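Side-chain contacts in carbohydrate oxidase (Microdochium nivale, PDB 3RJA), which oxidises the C1 hydroxyl of mono-, oligo- and polysaccharides to the lactone with the help of FAD, reducing molecular oxygen to hydrogen peroxide: residues D235-V240 and D381-I386; E231-Y236 and D279-G284; R243-R248 and A272-L277. All coordinates share one frame; numbering follows the deposited sequence.

Interaction 1: residues D235-V240 and D381-I386. With ZN (zinc ion), chain F.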
loop_
_atom_site.group_PDB
_atom_site.type_symbol
_atom_site.label_atom_id
_atom_site.label_comp_id
_atom_site.label_asym_id
_atom_site.label_seq_id
_atom_site.Cartn_x
_atom_site.Cartn_y
_atom_site.Cartn_z
ATOM N N ASP A 235 7.980 21.169 -9.596
ATOM C CA ASP A 235 8.973 21.459 -10.640
ATOM C C ASP A 235 10.189 20.562 -10.485
ATOM O O ASP A 235 10.667 19.949 -11.456
ATOM C CB ASP A 235 9.459 22.935 -10.594
ATOM C CG ASP A 235 8.389 23.929 -11.018
ATOM O OD1 ASP A 235 7.446 23.540 -11.732
ATOM O OD2 ASP A 235 8.503 25.119 -10.644
ATOM N N TYR A 236 10.719 20.546 -9.265
ATOM C CA TYR A 236 11.910 19.774 -8.959
ATOM C C TYR A 236 11.606 18.287 -9.207
ATOM O O TYR A 236 12.401 17.565 -9.827
ATOM C CB TYR A 236 12.340 20.040 -7.507
ATOM C CG TYR A 236 13.529 19.219 -7.061
ATOM C CD1 TYR A 236 14.845 19.574 -7.432
ATOM C CD2 TYR A 236 13.355 18.109 -6.232
ATOM C CE1 TYR A 236 15.951 18.811 -6.999
ATOM C CE2 TYR A 236 14.446 17.364 -5.776
ATOM C CZ TYR A 236 15.738 17.712 -6.162
ATOM O OH TYR A 236 16.799 16.933 -5.736
ATOM N N ALA A 237 10.436 17.841 -8.755
ATOM C CA ALA A 237 10.030 16.446 -8.950
ATOM C C ALA A 237 9.970 16.118 -10.454
ATOM O O ALA A 237 10.563 15.129 -10.919
ATOM C CB ALA A 237 8.672 16.184 -8.273
ATOM N N ARG A 238 9.284 16.964 -11.222
ATOM C CA ARG A 238 9.010 16.610 -12.608
ATOM C C ARG A 238 10.283 16.595 -13.442
ATOM O O ARG A 238 10.524 15.652 -14.190
ATOM C CB ARG A 238 7.971 17.548 -13.221
ATOM C CG ARG A 238 7.599 17.191 -14.649
ATOM C CD ARG A 238 6.484 18.081 -15.164
ATOM N NE ARG A 238 5.284 18.109 -14.319
ATOM C CZ ARG A 238 4.412 17.096 -14.207
ATOM N NH1 ARG A 238 4.613 15.952 -14.846
ATOM N NH2 ARG A 238 3.333 17.222 -13.451
ATOM N N TRP A 239 11.127 17.600 -13.253
ATOM C CA TRP A 239 12.226 17.839 -14.185
ATOM C C TRP A 239 13.662 17.644 -13.716
ATOM O O TRP A 239 14.552 17.570 -14.557
ATOM C CB TRP A 239 12.084 19.255 -14.743
ATOM C CG TRP A 239 10.882 19.425 -15.653
ATOM C CD1 TRP A 239 10.626 18.752 -16.829
ATOM C CD2 TRP A 239 9.805 20.358 -15.477
ATOM N NE1 TRP A 239 9.442 19.222 -17.397
ATOM C CE2 TRP A 239 8.927 20.208 -16.584
ATOM C CE3 TRP A 239 9.501 21.320 -14.490
ATOM C CZ2 TRP A 239 7.750 20.972 -16.722
ATOM C CZ3 TRP A 239 8.332 22.091 -14.632
ATOM C CH2 TRP A 239 7.471 21.906 -15.747
ATOM N N VAL A 240 13.896 17.591 -12.398
ATOM C CA VAL A 240 15.249 17.698 -11.844
ATOM C C VAL A 240 15.653 16.549 -10.923
ATOM O O VAL A 240 16.771 16.027 -11.038
ATOM C CB VAL A 240 15.432 19.036 -11.052
ATOM C CG1 VAL A 240 16.914 19.223 -10.581
ATOM C CG2 VAL A 240 14.985 20.246 -11.901
ATOM N N ASP A 381 1.483 7.218 -14.870
ATOM C CA ASP A 381 1.475 8.539 -15.499
ATOM C C ASP A 381 1.104 9.590 -14.469
ATOM O O ASP A 381 0.645 10.682 -14.820
ATOM C CB ASP A 381 0.480 8.579 -16.681
ATOM C CG ASP A 381 -0.940 8.175 -16.276
ATOM O OD1 ASP A 381 -1.149 7.629 -15.149
ATOM O OD2 ASP A 381 -1.874 8.407 -17.079
ATOM N N LYS A 382 1.234 9.232 -13.193
ATOM C CA LYS A 382 0.904 10.159 -12.080
ATOM C C LYS A 382 2.151 10.555 -11.321
ATOM O O LYS A 382 2.903 9.692 -10.857
ATOM C CB LYS A 382 -0.114 9.555 -11.097
ATOM C CG LYS A 382 -1.371 8.916 -11.754
ATOM C CD LYS A 382 -2.121 9.918 -12.689
ATOM C CE LYS A 382 -3.568 9.511 -12.982
ATOM N NZ LYS A 382 -3.646 8.303 -13.840
ATOM N N LEU A 383 2.353 11.861 -11.181
ATOM C CA LEU A 383 3.492 12.406 -10.487
ATOM C C LEU A 383 3.311 12.314 -8.975
ATOM O O LEU A 383 4.258 11.941 -8.247
ATOM C CB LEU A 383 3.748 13.887 -10.916
ATOM C CG LEU A 383 5.053 14.469 -10.361
ATOM C CD1 LEU A 383 5.756 15.377 -11.366
ATOM C CD2 LEU A 383 4.844 15.205 -9.038
ATOM N N TRP A 384 2.119 12.688 -8.505
ATOM C CA TRP A 384 1.815 12.708 -7.070
ATOM C C TRP A 384 0.997 11.493 -6.620
ATOM O O TRP A 384 -0.002 11.142 -7.247
ATOM C CB TRP A 384 0.952 13.940 -6.744
ATOM C CG TRP A 384 1.672 15.268 -6.867
ATOM C CD1 TRP A 384 1.452 16.249 -7.810
ATOM C CD2 TRP A 384 2.692 15.770 -6.000
ATOM N NE1 TRP A 384 2.281 17.326 -7.585
ATOM C CE2 TRP A 384 3.054 17.062 -6.479
ATOM C CE3 TRP A 384 3.355 15.250 -4.877
ATOM C CZ2 TRP A 384 4.048 17.838 -5.869
ATOM C CZ3 TRP A 384 4.342 16.034 -4.261
ATOM C CH2 TRP A 384 4.682 17.310 -4.767
ATOM N N LEU A 385 1.398 10.894 -5.513
ATOM C CA LEU A 385 0.581 9.937 -4.768
ATOM C C LEU A 385 0.265 10.628 -3.419
ATOM O O LEU A 385 1.174 11.044 -2.699
ATOM C CB LEU A 385 1.338 8.613 -4.534
ATOM C CG LEU A 385 0.837 7.706 -3.386
ATOM C CD1 LEU A 385 -0.579 7.221 -3.607
ATOM C CD2 LEU A 385 1.721 6.517 -3.179
ATOM N N ILE A 386 -1.014 10.743 -3.087
ATOM C CA ILE A 386 -1.411 11.582 -1.965
ATOM C C ILE A 386 -2.241 10.763 -1.008
ATOM O O ILE A 386 -3.206 10.112 -1.422
ATOM C CB ILE A 386 -2.219 12.827 -2.446
ATOM C CG1 ILE A 386 -1.365 13.674 -3.411
ATOM C CG2 ILE A 386 -2.748 13.658 -1.254
ATOM C CD1 ILE A 386 -2.155 14.837 -4.099
HETATM ZN ZN ZN F . 7.173 26.373 -11.450
#

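Interaction 2: residues E231-Y236 and D279-G284. With ZN (zinc ion), chain F.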
loop_
_atom_site.group_PDB
_atom_site.type_symbol
_atom_site.label_atom_id
_atom_site.label_comp_id
_atom_site.label_asym_id
_atom_site.label_seq_id
_atom_site.Cartn_x
_atom_site.Cartn_y
_atom_site.Cartn_z
ATOM N N GLU A 231 4.344 24.388 -5.642
ATOM C CA GLU A 231 4.679 24.568 -7.074
ATOM C C GLU A 231 6.159 24.217 -7.256
ATOM O O GLU A 231 6.533 23.484 -8.174
ATOM C CB GLU A 231 4.395 26.024 -7.558
ATOM C CG GLU A 231 5.267 26.475 -8.808
ATOM C CD GLU A 231 4.608 26.049 -10.136
ATOM O OE1 GLU A 231 3.397 25.726 -10.114
ATOM O OE2 GLU A 231 5.278 26.027 -11.193
ATOM N N ALA A 232 7.007 24.737 -6.373
ATOM C CA ALA A 232 8.455 24.531 -6.499
ATOM C C ALA A 232 8.824 23.049 -6.368
ATOM O O ALA A 232 9.703 22.545 -7.063
ATOM C CB ALA A 232 9.223 25.387 -5.442
ATOM N N VAL A 233 8.138 22.341 -5.483
ATOM C CA VAL A 233 8.440 20.916 -5.295
ATOM C C VAL A 233 7.996 20.142 -6.535
ATOM O O VAL A 233 8.709 19.246 -6.977
ATOM C CB VAL A 233 7.815 20.351 -4.007
ATOM C CG1 VAL A 233 8.095 18.820 -3.880
ATOM C CG2 VAL A 233 8.341 21.127 -2.760
ATOM N N GLU A 234 6.866 20.518 -7.145
ATOM C CA GLU A 234 6.435 19.778 -8.327
ATOM C C GLU A 234 7.434 19.950 -9.463
ATOM O O GLU A 234 7.722 18.969 -10.190
ATOM C CB GLU A 234 5.022 20.117 -8.800
ATOM C CG GLU A 234 4.696 19.341 -10.105
ATOM C CD GLU A 234 3.229 19.366 -10.505
ATOM O OE1 GLU A 234 2.361 19.310 -9.582
ATOM O OE2 GLU A 234 2.933 19.426 -11.746
ATOM N N ASP A 235 7.980 21.169 -9.596
ATOM C CA ASP A 235 8.973 21.459 -10.640
ATOM C C ASP A 235 10.189 20.562 -10.485
ATOM O O ASP A 235 10.667 19.949 -11.456
ATOM C CB ASP A 235 9.459 22.935 -10.594
ATOM C CG ASP A 235 8.389 23.929 -11.018
ATOM O OD1 ASP A 235 7.446 23.540 -11.732
ATOM O OD2 ASP A 235 8.503 25.119 -10.644
ATOM N N TYR A 236 10.719 20.546 -9.265
ATOM C CA TYR A 236 11.910 19.774 -8.959
ATOM C C TYR A 236 11.606 18.287 -9.207
ATOM O O TYR A 236 12.401 17.565 -9.827
ATOM C CB TYR A 236 12.340 20.040 -7.507
ATOM C CG TYR A 236 13.529 19.219 -7.061
ATOM C CD1 TYR A 236 14.845 19.574 -7.432
ATOM C CD2 TYR A 236 13.355 18.109 -6.232
ATOM C CE1 TYR A 236 15.951 18.811 -6.999
ATOM C CE2 TYR A 236 14.446 17.364 -5.776
ATOM C CZ TYR A 236 15.738 17.712 -6.162
ATOM O OH TYR A 236 16.799 16.933 -5.736
ATOM N N ASP A 279 16.980 26.175 -3.284
ATOM C CA ASP A 279 17.031 27.503 -3.953
ATOM C C ASP A 279 15.689 28.065 -4.381
ATOM O O ASP A 279 15.558 29.278 -4.541
ATOM C CB ASP A 279 17.952 27.501 -5.185
ATOM C CG ASP A 279 19.392 27.219 -4.833
ATOM O OD1 ASP A 279 19.783 27.505 -3.681
ATOM O OD2 ASP A 279 20.119 26.670 -5.691
ATOM N N THR A 280 14.696 27.213 -4.580
ATOM C CA THR A 280 13.387 27.725 -5.060
ATOM C C THR A 280 12.290 27.694 -3.999
ATOM O O THR A 280 11.193 28.185 -4.211
ATOM C CB THR A 280 12.931 26.983 -6.316
ATOM O OG1 THR A 280 13.055 25.566 -6.098
ATOM C CG2 THR A 280 13.816 27.372 -7.476
ATOM N N LEU A 281 12.592 27.106 -2.849
ATOM C CA LEU A 281 11.670 27.096 -1.728
ATOM C C LEU A 281 11.470 28.503 -1.166
ATOM O O LEU A 281 12.404 29.299 -1.173
ATOM C CB LEU A 281 12.191 26.152 -0.626
ATOM C CG LEU A 281 11.970 24.634 -0.838
ATOM C CD1 LEU A 281 12.505 23.862 0.321
ATOM C CD2 LEU A 281 10.473 24.273 -1.023
ATOM N N PRO A 282 10.249 28.807 -0.660
ATOM C CA PRO A 282 10.006 30.078 0.027
ATOM C C PRO A 282 10.996 30.164 1.167
ATOM O O PRO A 282 11.332 29.132 1.776
ATOM C CB PRO A 282 8.584 29.921 0.602
ATOM C CG PRO A 282 7.929 28.869 -0.279
ATOM C CD PRO A 282 9.039 27.964 -0.745
ATOM N N ALA A 283 11.447 31.382 1.455
ATOM C CA ALA A 283 12.471 31.614 2.456
ATOM C C ALA A 283 11.937 31.293 3.844
ATOM O O ALA A 283 10.732 31.406 4.104
ATOM C CB ALA A 283 12.966 33.070 2.383
ATOM N N GLY A 284 12.836 30.904 4.733
ATOM C CA GLY A 284 12.440 30.549 6.087
ATOM C C GLY A 284 12.500 29.052 6.368
ATOM O O GLY A 284 12.388 28.642 7.520
HETATM ZN ZN ZN F . 7.173 26.373 -11.450
HETATM O O HOH W 1 11.778 24.000 -8.022
#

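Interaction 3: residues R243-R248 and A272-L277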
loop_
_atom_site.group_PDB
_atom_site.type_symbol
_atom_site.label_atom_id
_atom_site.label_comp_id
_atom_site.label_asym_id
_atom_site.label_seq_id
_atom_site.Cartn_x
_atom_site.Cartn_y
_atom_site.Cartn_z
ATOM N N ARG A 243 17.382 10.212 -9.636
ATOM C CA ARG A 243 16.936 8.886 -9.219
ATOM C C ARG A 243 17.178 8.616 -7.734
ATOM O O ARG A 243 16.289 8.118 -7.050
ATOM C CB ARG A 243 17.694 7.844 -10.048
ATOM C CG ARG A 243 17.117 6.462 -9.972
ATOM C CD ARG A 243 18.019 5.448 -10.702
ATOM N NE ARG A 243 17.520 4.103 -10.460
ATOM C CZ ARG A 243 18.241 2.990 -10.537
ATOM N NH1 ARG A 243 19.540 3.037 -10.845
ATOM N NH2 ARG A 243 17.659 1.821 -10.287
ATOM N N GLU A 244 18.369 8.965 -7.245
ATOM C CA GLU A 244 18.783 8.669 -5.864
ATOM C C GLU A 244 17.945 9.376 -4.756
ATOM O O GLU A 244 18.085 9.055 -3.565
ATOM C CB GLU A 244 20.263 9.051 -5.653
ATOM C CG GLU A 244 21.301 8.200 -6.391
ATOM C CD GLU A 244 21.321 8.483 -7.911
ATOM O OE1 GLU A 244 20.947 9.609 -8.333
ATOM O OE2 GLU A 244 21.716 7.567 -8.662
ATOM N N VAL A 245 17.131 10.365 -5.125
ATOM C CA VAL A 245 16.389 11.104 -4.104
ATOM C C VAL A 245 14.957 10.587 -3.993
ATOM O O VAL A 245 14.252 10.445 -4.983
ATOM C CB VAL A 245 16.474 12.640 -4.269
ATOM C CG1 VAL A 245 15.421 13.170 -5.238
ATOM C CG2 VAL A 245 16.331 13.312 -2.921
ATOM N N ASN A 246 14.557 10.260 -2.764
ATOM C CA ASN A 246 13.206 9.726 -2.508
ATOM C C ASN A 246 12.593 10.614 -1.470
ATOM O O ASN A 246 13.190 10.792 -0.386
ATOM C CB ASN A 246 13.246 8.295 -1.951
ATOM C CG ASN A 246 14.061 7.349 -2.796
ATOM O OD1 ASN A 246 13.508 6.535 -3.536
ATOM N ND2 ASN A 246 15.376 7.432 -2.676
ATOM N N PHE A 247 11.446 11.219 -1.752
ATOM C CA PHE A 247 10.899 12.096 -0.709
ATOM C C PHE A 247 9.413 12.372 -0.829
ATOM O O PHE A 247 8.761 12.013 -1.840
ATOM C CB PHE A 247 11.721 13.417 -0.611
ATOM C CG PHE A 247 11.443 14.427 -1.722
ATOM C CD1 PHE A 247 11.944 14.246 -3.005
ATOM C CD2 PHE A 247 10.702 15.567 -1.457
ATOM C CE1 PHE A 247 11.715 15.205 -4.026
ATOM C CE2 PHE A 247 10.448 16.542 -2.478
ATOM C CZ PHE A 247 10.958 16.354 -3.743
ATOM N N ARG A 248 8.921 13.057 0.190
ATOM C CA ARG A 248 7.537 13.534 0.234
ATOM C C ARG A 248 7.401 14.811 1.066
ATOM O O ARG A 248 8.281 15.141 1.850
ATOM C CB ARG A 248 6.592 12.447 0.779
ATOM C CG ARG A 248 7.001 11.778 2.121
ATOM C CD ARG A 248 5.767 11.083 2.749
ATOM N NE ARG A 248 6.077 10.071 3.755
ATOM C CZ ARG A 248 5.868 8.763 3.592
ATOM N NH1 ARG A 248 6.167 7.920 4.571
ATOM N NH2 ARG A 248 5.355 8.294 2.456
ATOM N N ALA A 272 24.027 18.618 -2.496
ATOM C CA ALA A 272 24.268 19.075 -3.854
ATOM C C ALA A 272 23.060 18.732 -4.734
ATOM O O ALA A 272 22.602 19.557 -5.501
ATOM C CB ALA A 272 25.540 18.444 -4.421
ATOM N N ALA A 273 22.539 17.514 -4.593
ATOM C CA ALA A 273 21.410 17.053 -5.411
ATOM C C ALA A 273 20.097 17.801 -5.109
ATOM O O ALA A 273 19.284 18.014 -6.008
ATOM C CB ALA A 273 21.222 15.536 -5.248
ATOM N N PHE A 274 19.906 18.192 -3.848
ATOM C CA PHE A 274 18.654 18.825 -3.381
ATOM C C PHE A 274 18.699 20.338 -3.484
ATOM O O PHE A 274 17.652 20.987 -3.430
ATOM C CB PHE A 274 18.345 18.439 -1.913
ATOM C CG PHE A 274 16.894 18.213 -1.644
ATOM C CD1 PHE A 274 16.218 17.135 -2.238
ATOM C CD2 PHE A 274 16.174 19.095 -0.847
ATOM C CE1 PHE A 274 14.851 16.929 -2.011
ATOM C CE2 PHE A 274 14.807 18.905 -0.591
ATOM C CZ PHE A 274 14.142 17.815 -1.176
ATOM N N GLN A 275 19.901 20.894 -3.659
ATOM C CA GLN A 275 20.096 22.364 -3.675
ATOM C C GLN A 275 19.188 23.140 -4.651
ATOM O O GLN A 275 18.707 24.219 -4.285
ATOM C CB GLN A 275 21.581 22.740 -3.902
ATOM C CG GLN A 275 21.942 24.198 -3.461
ATOM C CD GLN A 275 21.673 24.453 -1.976
ATOM O OE1 GLN A 275 22.094 23.678 -1.125
ATOM N NE2 GLN A 275 20.975 25.535 -1.667
ATOM N N PRO A 276 18.958 22.601 -5.879
ATOM C CA PRO A 276 18.064 23.267 -6.815
ATOM C C PRO A 276 16.690 23.506 -6.235
ATOM O O PRO A 276 16.081 24.511 -6.567
ATOM C CB PRO A 276 18.006 22.291 -8.015
ATOM C CG PRO A 276 19.366 21.647 -8.007
ATOM C CD PRO A 276 19.629 21.439 -6.518
ATOM N N LEU A 277 16.223 22.612 -5.356
ATOM C CA LEU A 277 14.924 22.760 -4.704
ATOM C C LEU A 277 15.007 23.765 -3.555
ATOM O O LEU A 277 14.147 24.665 -3.442
ATOM C CB LEU A 277 14.392 21.416 -4.178
ATOM C CG LEU A 277 13.005 21.467 -3.464
ATOM C CD1 LEU A 277 12.002 22.356 -4.213
ATOM C CD2 LEU A 277 12.398 20.037 -3.275
#

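Interaction 1: residues D235-V240 and D381-I386
Arg238 NH2 is gripped by two acceptors beyond this contact, Glu234 OE2 in a salt bridge and the carbonyl oxygen of Lys327, and the guanidinium fixed in this way is spread over Leu383. Methyl CD1 of Leu383 sits above the centre of the guanidinium, 3.5 Å from the plane, and approaches Arg238 CZ to 3.6 Å. The chain of Arg238 leaves the helix extended, then bends at chi3 (-54°), which folds its flat end back over the methyl. CD1 of Leu383 also lies 3.6 Å from Arg238 CB, so one methyl touches both the root and the head of the arginine. On the helix side, Arg238 CD rests over one face of the Trp239 ring, near its rim.

The second branch of Leu383 has apolar company. Its CD2 meets Ala237 CB at 4.0 Å and stands 3.5 Å above the rim of the Trp384 ring, whose NE1 is hydrogen-bonded to Glu234 OE1. Leu383 and Trp384 both face Leu326, forming a classic beta bulge where strand 384-392 begins. Asp235 points away from this interface, and its OD2 binds a zinc ion at 2.0 Å together with Glu231.

The contact joins the last turn of helix 223-239 to the start of strand 384-392 by van der Waals contact, while Arg238 NH2 and Trp384 NE1 find their acceptors outside the two segments. With the carboxylate of Glu234 bonded to both Arg238 and Trp384, the charge of the arginine is probably largely compensated, consistent with its face lying against a buried leucine.

Interaction 2: residues E231-Y236 and D279-G284
This is a mainly apolar contact with one water bridge, in which Ala232 and Val233 of helix 223-239 meet Thr280 and Leu281 of the loop leading from helix 267-278 to strand 286-293. Ala232 and Thr280 bring the backbones nearest, with CA atoms 6.0 Å apart. The methyl CB of Ala232 faces the loop and meets the carbonyl oxygen of Thr280 at 3.6 Å, a van der Waals approach.

Beside this methyl a water spans the gap. It donates to Ala232 O at 2.7 Å and is hydrogen-bonded to Thr280 OG1 at 2.8 Å. The carbonyl of Ala232 thus has two donors, because the helical N-H of Tyr236 reaches it as well. Thr280 holds OG1 between its backbone N and carbonyl carbon (chi1 49°), where the hydroxyl also meets the carbonyl oxygens of Leu277 and Pro276 at the end of helix 267-278.

Deeper in, Val233 CG2 touches Leu281 CD2 at 4.2 Å, the two side chains crossing at a slant. Val233 goes on to pack against Phe247, Ile249 and Leu277, which joins this patch to the core between the two helices and the sheet.

One turn apart on the helix, Glu231 and Asp235 both bind zinc. A bend at chi2 (86°) brings Glu231 OE2 to 1.9 Å from the metal while its OE1 stays 4.1 Å from the zinc, so Glu231 binds through a single oxygen. Asp235 OD1 forms a salt bridge with Lys330.

Against helix 223-239 the loop is held by methyl contacts and a shared water, whereas its own Thr280 is bonded directly to the end of helix 267-278; the zinc and Lys330 probably offset the two acidic charges on the neighbouring helix surface.

Interaction 3: residues R243-R248 and A272-L277
Phe247 carries CG between its backbone N and carbonyl carbon, and Phe274 takes an unusual chi1 of -142° that swings its ring out from the helix; together these torsions bring the two rings into a T. The edge of Phe274 is directed at the face of Phe247, with CE1 of Phe274 standing 4.0 Å above the plane, over the ring centre. The centroids are 5.2 Å apart and the planes stand at 83°, a nearly ideal T-shaped (edge-to-face) stack. CE1 and CZ of Phe274 are the atoms that make the approach.

Leu277, three residues further along the helix, and Phe247 reach toward each other, Leu277 CD2 lying 4.0 Å from Phe247 CZ. Val245 CG2 touches Phe274 CD1 at 3.9 Å, but this valine is modelled in two conformers, so that detail is less certain.

The helix is kinked here. Pro276 has no N-H to give, and Leu277 N bonds Phe274 O at 2.9 Å instead of reaching a full turn back. Tyr236 and Val233 of helix 223-239 and Phe214 of strand 211-217 add to the apolar cluster. Asn246 points away from the helix, and Arg248, also modelled in two conformers, touches the bound substrate analogue and pairs with Asp358.

Strand 245-248 and helix 272-277 cross at -41°, with their axes 10.7 Å apart. Strands 211-217, 245-251, 258-264 and 286-293, with helices 223-239 and 267-278, follow one another as beta-alpha-beta-beta-alpha-beta in sheet order 4-1-3-2, so this phenylalanine pair belongs to the helix-on-sheet core of a ferredoxin-like alpha/beta unit.

From the N terminus, helix 223-239 comes first and serves both interaction 1 and interaction 2, which share Asp235 and Tyr236. Interaction 2 closes the shorter loop, returning at residues 279-284, while interaction 1 closes a long one that returns only at 381-386. Interaction 3, between 243-248 and 272-277, begins and ends within both loops and crosses neither. Tyr236 joins the two helices, its OH probably hydrogen-bonded to Ala273 O at 2.7 Å, and Val233 CG1 packs against Phe247 CE2 at 3.6 Å. Interaction 1 ties helix 223-239 to the start of strand 384-392, interaction 2 ties it to the loop after helix 267-278, and interaction 3 lays helix 267-278 on strand 245-251 of the same eight-stranded antiparallel sheet.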